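Side-chain contacts in BB0689 (Borrelia burgdorferi, PDB 4D53), which is of unknown function but is an outer surface lipoprotein of the Lyme disease spirochaete that belongs to the bacterial CAP superfamily: residues V91-A94 with W95-S98; K14-Y17 with S18-A21; V41-E44 with Y45-L49. All blocks are in the same frame, centred on the assembly; numbering follows the deposited sequence.

Contact 1 of 3, residues V91-A94 with W95-S98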
ATOM      1  N   VAL A  91      -1.239 -12.229  -2.247  1.00 18.02           N
ATOM      2  CA  VAL A  91      -0.559 -11.199  -1.494  1.00 16.07           C
ATOM      3  C   VAL A  91      -1.119 -10.991  -0.075  1.00 16.14           C
ATOM      4  O   VAL A  91      -0.342 -10.772   0.901  1.00 16.24           O
ATOM      5  CB  VAL A  91      -0.375  -9.905  -2.270  1.00 18.02           C
ATOM      6  CG1 VAL A  91      -1.673  -9.116  -2.457  1.00 19.64           C
ATOM      7  CG2 VAL A  91       0.648  -9.017  -1.579  1.00 18.08           C
ATOM      8  N   VAL A  92      -2.421 -11.100   0.109  1.00 16.76           N
ATOM      9  CA  VAL A  92      -2.993 -10.849   1.427  1.00 16.15           C
ATOM     10  C   VAL A  92      -2.488 -11.948   2.375  1.00 16.52           C
ATOM     11  O   VAL A  92      -2.049 -11.670   3.463  1.00 16.29           O
ATOM     12  CB  VAL A  92      -4.553 -10.794   1.399  1.00 18.34           C
ATOM     13  CG1 VAL A  92      -5.105 -10.818   2.805  1.00 19.59           C
ATOM     14  CG2 VAL A  92      -4.907  -9.502   0.708  1.00 19.61           C
ATOM     15  N   ASN A  93      -2.508 -13.180   1.921  1.00 17.05           N
ATOM     16  CA  ASN A  93      -1.984 -14.239   2.758  1.00 19.12           C
ATOM     17  C   ASN A  93      -0.505 -14.123   3.003  1.00 16.92           C
ATOM     18  O   ASN A  93      -0.054 -14.420   4.133  1.00 15.77           O
ATOM     19  CB  ASN A  93      -2.347 -15.619   2.233  1.00 18.62           C
ATOM     20  CG  ASN A  93      -3.811 -15.967   2.532  1.00 24.36           C
ATOM     21  OD1 ASN A  93      -4.380 -15.490   3.496  1.00 28.69           O
ATOM     22  ND2 ASN A  93      -4.384 -16.810   1.740  1.00 22.29           N
ATOM     23  N   ALA A  94       0.251 -13.637   2.001  1.00 16.99           N
ATOM     24  CA  ALA A  94       1.660 -13.425   2.256  1.00 16.38           C
ATOM     25  C   ALA A  94       1.914 -12.345   3.365  1.00 15.71           C
ATOM     26  O   ALA A  94       2.815 -12.481   4.270  1.00 17.81           O
ATOM     27  CB  ALA A  94       2.354 -13.052   0.948  1.00 16.62           C
ATOM     28  N   TRP A  95       1.093 -11.277   3.379  1.00 14.76           N
ATOM     29  CA  TRP A  95       1.199 -10.308   4.424  1.00 15.54           C
ATOM     30  C   TRP A  95       0.691 -10.856   5.807  1.00 15.65           C
ATOM     31  O   TRP A  95       1.299 -10.579   6.826  1.00 15.88           O
ATOM     32  CB  TRP A  95       0.336  -9.012   4.068  1.00 15.97           C
ATOM     33  CG  TRP A  95       1.001  -8.143   3.048  1.00 16.91           C
ATOM     34  CD1 TRP A  95       2.304  -7.851   2.968  1.00 17.12           C
ATOM     35  CD2 TRP A  95       0.353  -7.342   2.060  1.00 17.47           C
ATOM     36  NE1 TRP A  95       2.527  -6.935   1.967  1.00 20.31           N
ATOM     37  CE2 TRP A  95       1.358  -6.681   1.336  1.00 18.75           C
ATOM     38  CE3 TRP A  95      -0.981  -7.230   1.643  1.00 20.22           C
ATOM     39  CZ2 TRP A  95       1.072  -5.765   0.335  1.00 18.85           C
ATOM     40  CZ3 TRP A  95      -1.273  -6.380   0.577  1.00 19.51           C
ATOM     41  CH2 TRP A  95      -0.269  -5.650  -0.029  1.00 17.13           C
ATOM     42  N   LEU A  96      -0.357 -11.667   5.801  1.00 18.36           N
ATOM     43  CA  LEU A  96      -0.808 -12.282   7.046  1.00 19.14           C
ATOM     44  C   LEU A  96       0.278 -13.162   7.719  1.00 20.36           C
ATOM     45  O   LEU A  96       0.309 -13.233   8.943  1.00 18.98           O
ATOM     46  CB  LEU A  96      -2.109 -13.047   6.891  1.00 18.65           C
ATOM     47  CG  LEU A  96      -3.377 -12.235   6.636  1.00 20.59           C
ATOM     48  CD1 LEU A  96      -4.489 -13.196   6.290  1.00 23.64           C
ATOM     49  CD2 LEU A  96      -3.733 -11.389   7.829  1.00 24.93           C
ATOM     50  N   ASN A  97       1.165 -13.765   6.932  1.00 17.08           N
ATOM     51  CA  ASN A  97       2.251 -14.615   7.433  1.00 18.99           C
ATOM     52  C   ASN A  97       3.402 -13.830   8.063  1.00 19.66           C
ATOM     53  O   ASN A  97       4.290 -14.438   8.639  1.00 19.18           O
ATOM     54  CB  ASN A  97       2.664 -15.552   6.246  1.00 19.79           C
ATOM     55  CG  ASN A  97       3.847 -16.471   6.550  1.00 22.08           C
ATOM     56  OD1 ASN A  97       3.826 -17.228   7.535  1.00 21.67           O
ATOM     57  ND2 ASN A  97       4.952 -16.335   5.716  1.00 19.68           N
ATOM     58  N   SER A  98       3.386 -12.493   7.936  1.00 16.26           N
ATOM     59  CA  SER A  98       4.392 -11.628   8.550  1.00 18.62           C
ATOM     60  C   SER A  98       3.751 -10.933   9.717  1.00 20.05           C
ATOM     61  O   SER A  98       2.814 -10.128   9.513  1.00 20.37           O
ATOM     62  CB  SER A  98       4.897 -10.589   7.535  1.00 18.65           C
ATOM     63  OG  SER A  98       5.838  -9.743   8.163  1.00 21.83           O
TER
HETATM   64  O   HOH W   1       4.997 -14.226   3.617  1.00 17.95           O
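V91 lays its CG2 methyl over one face of the W95 indole, a CH-pi contact between residues one helical turn apart. CG2 sits 3.6 Å from the centroid of the six-membered ring of W95 and only 6° off its normal. Two torsions bring the groups together: V91 has CG2 anti to its backbone N, and W95 has CG anti to the carbonyl carbon (chi1 -76°), which folds the indole back alongside the valine so that both point the same way. The other apolar pair is looser, V92 CG1 lying 4.3 Å from L96 CD1. The same methyl is also met by N93, whose side chain crosses that of L96 at an angle and brings OD1 to 3.6 Å from L96 CD1.

This short helix 91-96 packs in the CAP domain against helix 10-26 and the sheet. The indole is wedged among I81, A83, F127 and V129, its NE1 bonds to L82 O, and H101 meets it edge-to-face.

Backbone bonds complete the turn: W95 N to V91 O at 2.9 Å and L96 N to V92 O at 2.9 Å, both fairly straight. N97 N reaches N93 O at 3.1 Å at a more bent angle and, weakly, A94 O. A water bridges the exposed side, donating to A94 O at 2.9 Å and accepting from N97 ND2 at 3.0 Å.

Contact 2 of 3, residues K14-Y17 with S18-A21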
ATOM      1  N   LYS A  14      -8.804  -2.625  -7.215  1.00 23.08           N
ATOM      2  CA  LYS A  14     -10.217  -2.804  -6.754  1.00 25.17           C
ATOM      3  C   LYS A  14     -10.430  -4.175  -6.088  1.00 22.17           C
ATOM      4  O   LYS A  14     -11.090  -4.271  -5.023  1.00 22.92           O
ATOM      5  CB  LYS A  14     -11.125  -2.582  -8.002  1.00 27.28           C
ATOM      6  CG  LYS A  14     -12.621  -2.806  -7.945  1.00 47.55           C
ATOM      7  CD  LYS A  14     -13.196  -2.350  -9.344  1.00 51.97           C
ATOM      8  CE  LYS A  14     -14.552  -1.648  -9.233  1.00 67.17           C
ATOM      9  NZ  LYS A  14     -15.536  -2.483  -8.468  1.00 69.08           N
ATOM     10  N   ILE A  15      -9.827  -5.215  -6.643  1.00 20.05           N
ATOM     11  CA  ILE A  15      -9.876  -6.550  -6.064  1.00 21.70           C
ATOM     12  C   ILE A  15      -9.202  -6.540  -4.694  1.00 21.54           C
ATOM     13  O   ILE A  15      -9.725  -7.102  -3.691  1.00 21.20           O
ATOM     14  CB  ILE A  15      -9.359  -7.588  -7.053  1.00 22.69           C
ATOM     15  CG1 ILE A  15     -10.341  -7.778  -8.217  1.00 26.09           C
ATOM     16  CG2 ILE A  15      -9.045  -8.974  -6.428  1.00 23.32           C
ATOM     17  CD1 ILE A  15      -9.649  -8.422  -9.411  1.00 30.55           C
ATOM     18  N   LEU A  16      -7.996  -5.994  -4.647  1.00 19.20           N
ATOM     19  CA  LEU A  16      -7.246  -6.011  -3.393  1.00 19.51           C
ATOM     20  C   LEU A  16      -7.968  -5.244  -2.278  1.00 20.18           C
ATOM     21  O   LEU A  16      -8.040  -5.721  -1.167  1.00 18.71           O
ATOM     22  CB  LEU A  16      -5.876  -5.414  -3.574  1.00 19.67           C
ATOM     23  CG  LEU A  16      -4.984  -5.375  -2.318  1.00 21.45           C
ATOM     24  CD1 LEU A  16      -4.838  -6.803  -1.769  1.00 20.66           C
ATOM     25  CD2 LEU A  16      -3.594  -4.820  -2.672  1.00 21.87           C
ATOM     26  N   TYR A  17      -8.471  -4.041  -2.565  1.00 19.09           N
ATOM     27  CA  TYR A  17      -9.227  -3.269  -1.582  1.00 20.39           C
ATOM     28  C   TYR A  17     -10.405  -4.070  -1.045  1.00 20.96           C
ATOM     29  O   TYR A  17     -10.693  -4.123   0.193  1.00 19.66           O
ATOM     30  CB  TYR A  17      -9.718  -1.931  -2.236  1.00 22.53           C
ATOM     31  CG  TYR A  17      -8.728  -0.812  -2.468  1.00 21.09           C
ATOM     32  CD1 TYR A  17      -7.728  -0.483  -1.555  1.00 20.20           C
ATOM     33  CD2 TYR A  17      -8.784  -0.059  -3.648  1.00 21.95           C
ATOM     34  CE1 TYR A  17      -6.899   0.577  -1.751  1.00 21.50           C
ATOM     35  CE2 TYR A  17      -7.962   0.989  -3.860  1.00 19.27           C
ATOM     36  CZ  TYR A  17      -7.008   1.316  -2.945  1.00 21.20           C
ATOM     37  OH  TYR A  17      -6.202   2.394  -3.188  1.00 21.78           O
ATOM     38  N   SER A  18     -11.093  -4.704  -1.944  1.00 21.70           N
ATOM     39  CA  SER A  18     -12.246  -5.570  -1.588  1.00 26.59           C
ATOM     40  C   SER A  18     -11.914  -6.770  -0.694  1.00 22.75           C
ATOM     41  O   SER A  18     -12.604  -7.038   0.301  1.00 22.78           O
ATOM     42  CB  SER A  18     -12.928  -6.017  -2.895  1.00 30.43           C
ATOM     43  OG  SER A  18     -14.029  -6.815  -2.539  1.00 37.03           O
ATOM     44  N   GLU A  19     -10.797  -7.439  -0.992  1.00 20.84           N
ATOM     45  CA  GLU A  19     -10.258  -8.489  -0.138  1.00 21.39           C
ATOM     46  C   GLU A  19      -9.861  -7.998   1.236  1.00 20.54           C
ATOM     47  O   GLU A  19     -10.258  -8.623   2.253  1.00 21.63           O
ATOM     48  CB  GLU A  19      -9.066  -9.161  -0.832  1.00 22.75           C
ATOM     49  CG  GLU A  19      -8.818 -10.474  -0.175  1.00 23.88           C
ATOM     50  CD  GLU A  19      -7.675 -11.291  -0.838  1.00 29.20           C
ATOM     51  OE1 GLU A  19      -6.884 -10.756  -1.645  1.00 26.61           O
ATOM     52  OE2 GLU A  19      -7.639 -12.480  -0.560  1.00 27.54           O
ATOM     53  N   ILE A  20      -9.179  -6.853   1.333  1.00 17.88           N
ATOM     54  CA  ILE A  20      -8.794  -6.336   2.619  1.00 21.02           C
ATOM     55  C   ILE A  20     -10.089  -5.945   3.390  1.00 22.03           C
ATOM     56  O   ILE A  20     -10.183  -6.162   4.625  1.00 19.44           O
ATOM     57  CB  ILE A  20      -7.794  -5.189   2.450  1.00 22.56           C
ATOM     58  CG1 ILE A  20      -6.483  -5.736   1.896  1.00 20.35           C
ATOM     59  CG2 ILE A  20      -7.624  -4.349   3.738  1.00 22.58           C
ATOM     60  CD1 ILE A  20      -5.520  -4.630   1.502  1.00 21.48           C
ATOM     61  N   ALA A  21     -11.001  -5.290   2.698  1.00 20.45           N
ATOM     62  CA  ALA A  21     -12.281  -4.887   3.337  1.00 24.39           C
ATOM     63  C   ALA A  21     -13.035  -6.073   3.915  1.00 22.22           C
ATOM     64  O   ALA A  21     -13.548  -5.965   5.058  1.00 23.73           O
ATOM     65  CB  ALA A  21     -13.211  -4.105   2.380  1.00 24.99           C
TER
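S18 meets K14 one turn back through its backbone N, which donates to K14 O at 3.1 Å, and its CB also rests on that oxygen, 3.3 Å from K14 O. With OG turned anti to the backbone N (chi1 -179°), S18 meets the preceding turn with CB, on the exposed side of the helix. E19 follows with a straighter bond, N to I15 O at 2.9 Å. Its chain runs extended from CG, and the carboxylate only skirts the end of L16, OE1 lying 4.5 Å from L16 CD1.

I20 carries the apolar part of the contact. Its side chain runs across that of L16 at an angle, CD1 lying 3.9 Å from L16 CG and nearly as near to L16 CD1. L16 holds CG anti to the backbone N (chi1 180°), which swings its branched end forward along the helix to meet the isoleucine. The bond from I20 N to L16 O lies nearly on the line of the carbonyl. This pair is on the buried side of helix 10-26, the first helix of the chain, where L16 presses on F127 and V129 of strand 125-134 within the CAP fold.

A21 closes the sequence with N to Y17 O at 2.8 Å, and its CB touches the same oxygen, 3.3 Å from Y17 O. Y17 is held at its far end, where OH hydrogen-bonds E39 OE2 and G115 N, tying the helix to helix 36-52 and to strand 112-119.

Contact 3 of 3, residues V41-E44 with Y45-L49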
ATOM      1  N   VAL A  41       0.503   9.018  -3.178  1.00 22.17           N
ATOM      2  CA  VAL A  41       1.791   8.774  -2.495  1.00 23.34           C
ATOM      3  C   VAL A  41       2.261   7.330  -2.782  1.00 22.63           C
ATOM      4  O   VAL A  41       3.432   7.131  -3.058  1.00 21.89           O
ATOM      5  CB  VAL A  41       1.679   9.063  -0.987  1.00 27.10           C
ATOM      6  CG1 VAL A  41       2.960   8.760  -0.231  1.00 29.69           C
ATOM      7  CG2 VAL A  41       1.314  10.550  -0.759  1.00 31.30           C
ATOM      8  N   ALA A  42       1.349   6.353  -2.699  1.00 21.25           N
ATOM      9  CA  ALA A  42       1.695   4.945  -2.936  1.00 20.82           C
ATOM     10  C   ALA A  42       2.169   4.737  -4.347  1.00 20.68           C
ATOM     11  O   ALA A  42       3.130   3.996  -4.572  1.00 19.60           O
ATOM     12  CB  ALA A  42       0.499   4.042  -2.618  1.00 19.42           C
ATOM     13  N   LYS A  43       1.515   5.352  -5.347  1.00 18.68           N
ATOM     14  CA  LYS A  43       1.929   5.229  -6.694  1.00 19.88           C
ATOM     15  C   LYS A  43       3.319   5.825  -6.980  1.00 19.99           C
ATOM     16  O   LYS A  43       4.157   5.184  -7.607  1.00 21.56           O
ATOM     17  CB  LYS A  43       0.886   5.836  -7.678  1.00 21.19           C
ATOM     18  CG  LYS A  43       1.274   5.702  -9.144  1.00 23.40           C
ATOM     19  CD  LYS A  43       0.188   6.318 -10.079  1.00 26.87           C
ATOM     20  CE  LYS A  43       0.471   6.046 -11.545  1.00 28.55           C
ATOM     21  NZ  LYS A  43      -0.586   6.630 -12.396  1.00 33.23           N
ATOM     22  N   GLU A  44       3.562   6.991  -6.421  1.00 20.12           N
ATOM     23  CA  GLU A  44       4.856   7.673  -6.644  1.00 21.79           C
ATOM     24  C   GLU A  44       5.989   6.858  -6.062  1.00 20.50           C
ATOM     25  O   GLU A  44       7.061   6.675  -6.675  1.00 19.75           O
ATOM     26  CB  GLU A  44       4.843   9.040  -5.983  1.00 24.52           C
ATOM     27  CG  GLU A  44       3.937  10.002  -6.760  1.00 33.46           C
ATOM     28  CD  GLU A  44       4.068  11.495  -6.355  1.00 38.79           C
ATOM     29  OE1 GLU A  44       4.962  11.869  -5.502  1.00 38.63           O
ATOM     30  OE2 GLU A  44       3.227  12.246  -6.942  1.00 49.01           O
ATOM     31  N   TYR A  45       5.702   6.322  -4.874  1.00 19.96           N
ATOM     32  CA  TYR A  45       6.723   5.455  -4.185  1.00 19.64           C
ATOM     33  C   TYR A  45       6.949   4.117  -4.890  1.00 18.20           C
ATOM     34  O   TYR A  45       8.110   3.691  -5.068  1.00 18.49           O
ATOM     35  CB  TYR A  45       6.340   5.266  -2.720  1.00 18.76           C
ATOM     36  CG  TYR A  45       7.539   4.785  -1.914  1.00 19.29           C
ATOM     37  CD1 TYR A  45       8.731   5.497  -1.884  1.00 21.44           C
ATOM     38  CD2 TYR A  45       7.476   3.588  -1.153  1.00 18.50           C
ATOM     39  CE1 TYR A  45       9.797   5.083  -1.125  1.00 22.25           C
ATOM     40  CE2 TYR A  45       8.532   3.172  -0.391  1.00 19.25           C
ATOM     41  CZ  TYR A  45       9.713   3.918  -0.365  1.00 22.47           C
ATOM     42  OH  TYR A  45      10.779   3.528   0.421  1.00 22.11           O
ATOM     43  N   ALA A  46       5.876   3.467  -5.351  1.00 17.90           N
ATOM     44  CA  ALA A  46       6.005   2.219  -6.019  1.00 19.01           C
ATOM     45  C   ALA A  46       6.916   2.384  -7.263  1.00 17.62           C
ATOM     46  O   ALA A  46       7.791   1.534  -7.593  1.00 18.32           O
ATOM     47  CB  ALA A  46       4.642   1.674  -6.451  1.00 19.76           C
ATOM     48  N   ILE A  47       6.688   3.487  -7.994  1.00 17.83           N
ATOM     49  CA  ILE A  47       7.497   3.747  -9.232  1.00 18.45           C
ATOM     50  C   ILE A  47       9.016   3.947  -8.892  1.00 19.76           C
ATOM     51  O   ILE A  47       9.875   3.390  -9.557  1.00 20.81           O
ATOM     52  CB  ILE A  47       6.890   4.960  -9.985  1.00 20.98           C
ATOM     53  CG1 ILE A  47       5.585   4.471 -10.672  1.00 21.87           C
ATOM     54  CG2 ILE A  47       7.910   5.542 -11.010  1.00 24.27           C
ATOM     55  CD1 ILE A  47       4.731   5.629 -11.157  1.00 28.45           C
ATOM     56  N   LYS A  48       9.289   4.639  -7.801  1.00 21.70           N
ATOM     57  CA  LYS A  48      10.676   4.820  -7.306  1.00 22.48           C
ATOM     58  C   LYS A  48      11.316   3.517  -6.902  1.00 20.83           C
ATOM     59  O   LYS A  48      12.504   3.281  -7.219  1.00 20.43           O
ATOM     60  CB  LYS A  48      10.766   5.800  -6.206  1.00 25.98           C
ATOM     61  CG  LYS A  48      10.383   7.172  -6.619  1.00 33.85           C
ATOM     62  CD  LYS A  48      10.824   8.142  -5.532  1.00 44.69           C
ATOM     63  CE  LYS A  48      10.547   9.571  -5.976  1.00 51.27           C
ATOM     64  NZ  LYS A  48      10.537  10.366  -4.738  1.00 57.34           N
ATOM     65  N   LEU A  49      10.574   2.696  -6.200  1.00 19.53           N
ATOM     66  CA  LEU A  49      11.068   1.332  -5.826  1.00 21.02           C
ATOM     67  C   LEU A  49      11.385   0.530  -7.078  1.00 21.76           C
ATOM     68  O   LEU A  49      12.451  -0.095  -7.241  1.00 19.05           O
ATOM     69  CB  LEU A  49      10.048   0.582  -4.941  1.00 17.53           C
ATOM     70  CG  LEU A  49       9.785   1.166  -3.560  1.00 19.00           C
ATOM     71  CD1 LEU A  49       8.699   0.386  -2.878  1.00 19.09           C
ATOM     72  CD2 LEU A  49      11.034   1.196  -2.706  1.00 19.89           C
TER
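K43 and I47 lie side by side on one turn of helix 36-52, a long helix packed on the sheet in what is consistent with the alpha-beta-alpha sandwich of CAP domains. The touching atoms are K43 CG and I47 CD1, 4.0 Å apart. I47 turns CG1 anti to its carbonyl carbon (chi1 -75°), laying CD1 back against the previous turn, also 3.6 Å from K43 O. K43, extended throughout, makes the contact with its aliphatic stem, while its ammonium group runs on past the isoleucine.

A second stem lies against E44: K48 CG is 3.4 Å from E44 O, the oxygen that accepts from K48 N. Their charged ends stay apart, E44 OE1 and K48 NZ being 5.8 Å from each other, too far for a salt bridge, though the opposite charges may still attract. The carboxylate of E44 instead forms a hydrogen bond through OE1 with Y71 OH.

On the buried side of the helix A42 and A46 face the sheet. A46 CB sits 3.3 Å from A42 O, which also accepts A46 N at 2.9 Å; both alanines touch V128, and A46 reaches Y116 and L118 too.

Further out, the ring of Y45 is in cation-pi contact with R67. The phenol is fixed at its end, OH bonding T56 O and L59 N, while L49 CG lies over one face of the Y45 ring, 4.0 Å above its plane and offset toward the rim.

Along the chain the order is contact 2, contact 3, contact 1, each closed before the next opens, on helices 10-26, 36-52 and 91-96. Contacts 1 and 2 are neighbours, with centres about 14 Å apart, and they touch: V92 CG2 packs 3.7 Å from L16 CD1. Both helices also press on F127 of strand 125-134. Contact 3 lies across the sheet, its centre about 21 Å from that of contact 1 and about 19 Å from that of contact 2, and its alanines meet V128, the residue between F127 and V129. Strand 125-134 is thus covered on both faces, giving the layered helix-sheet-helix build of a CAP domain.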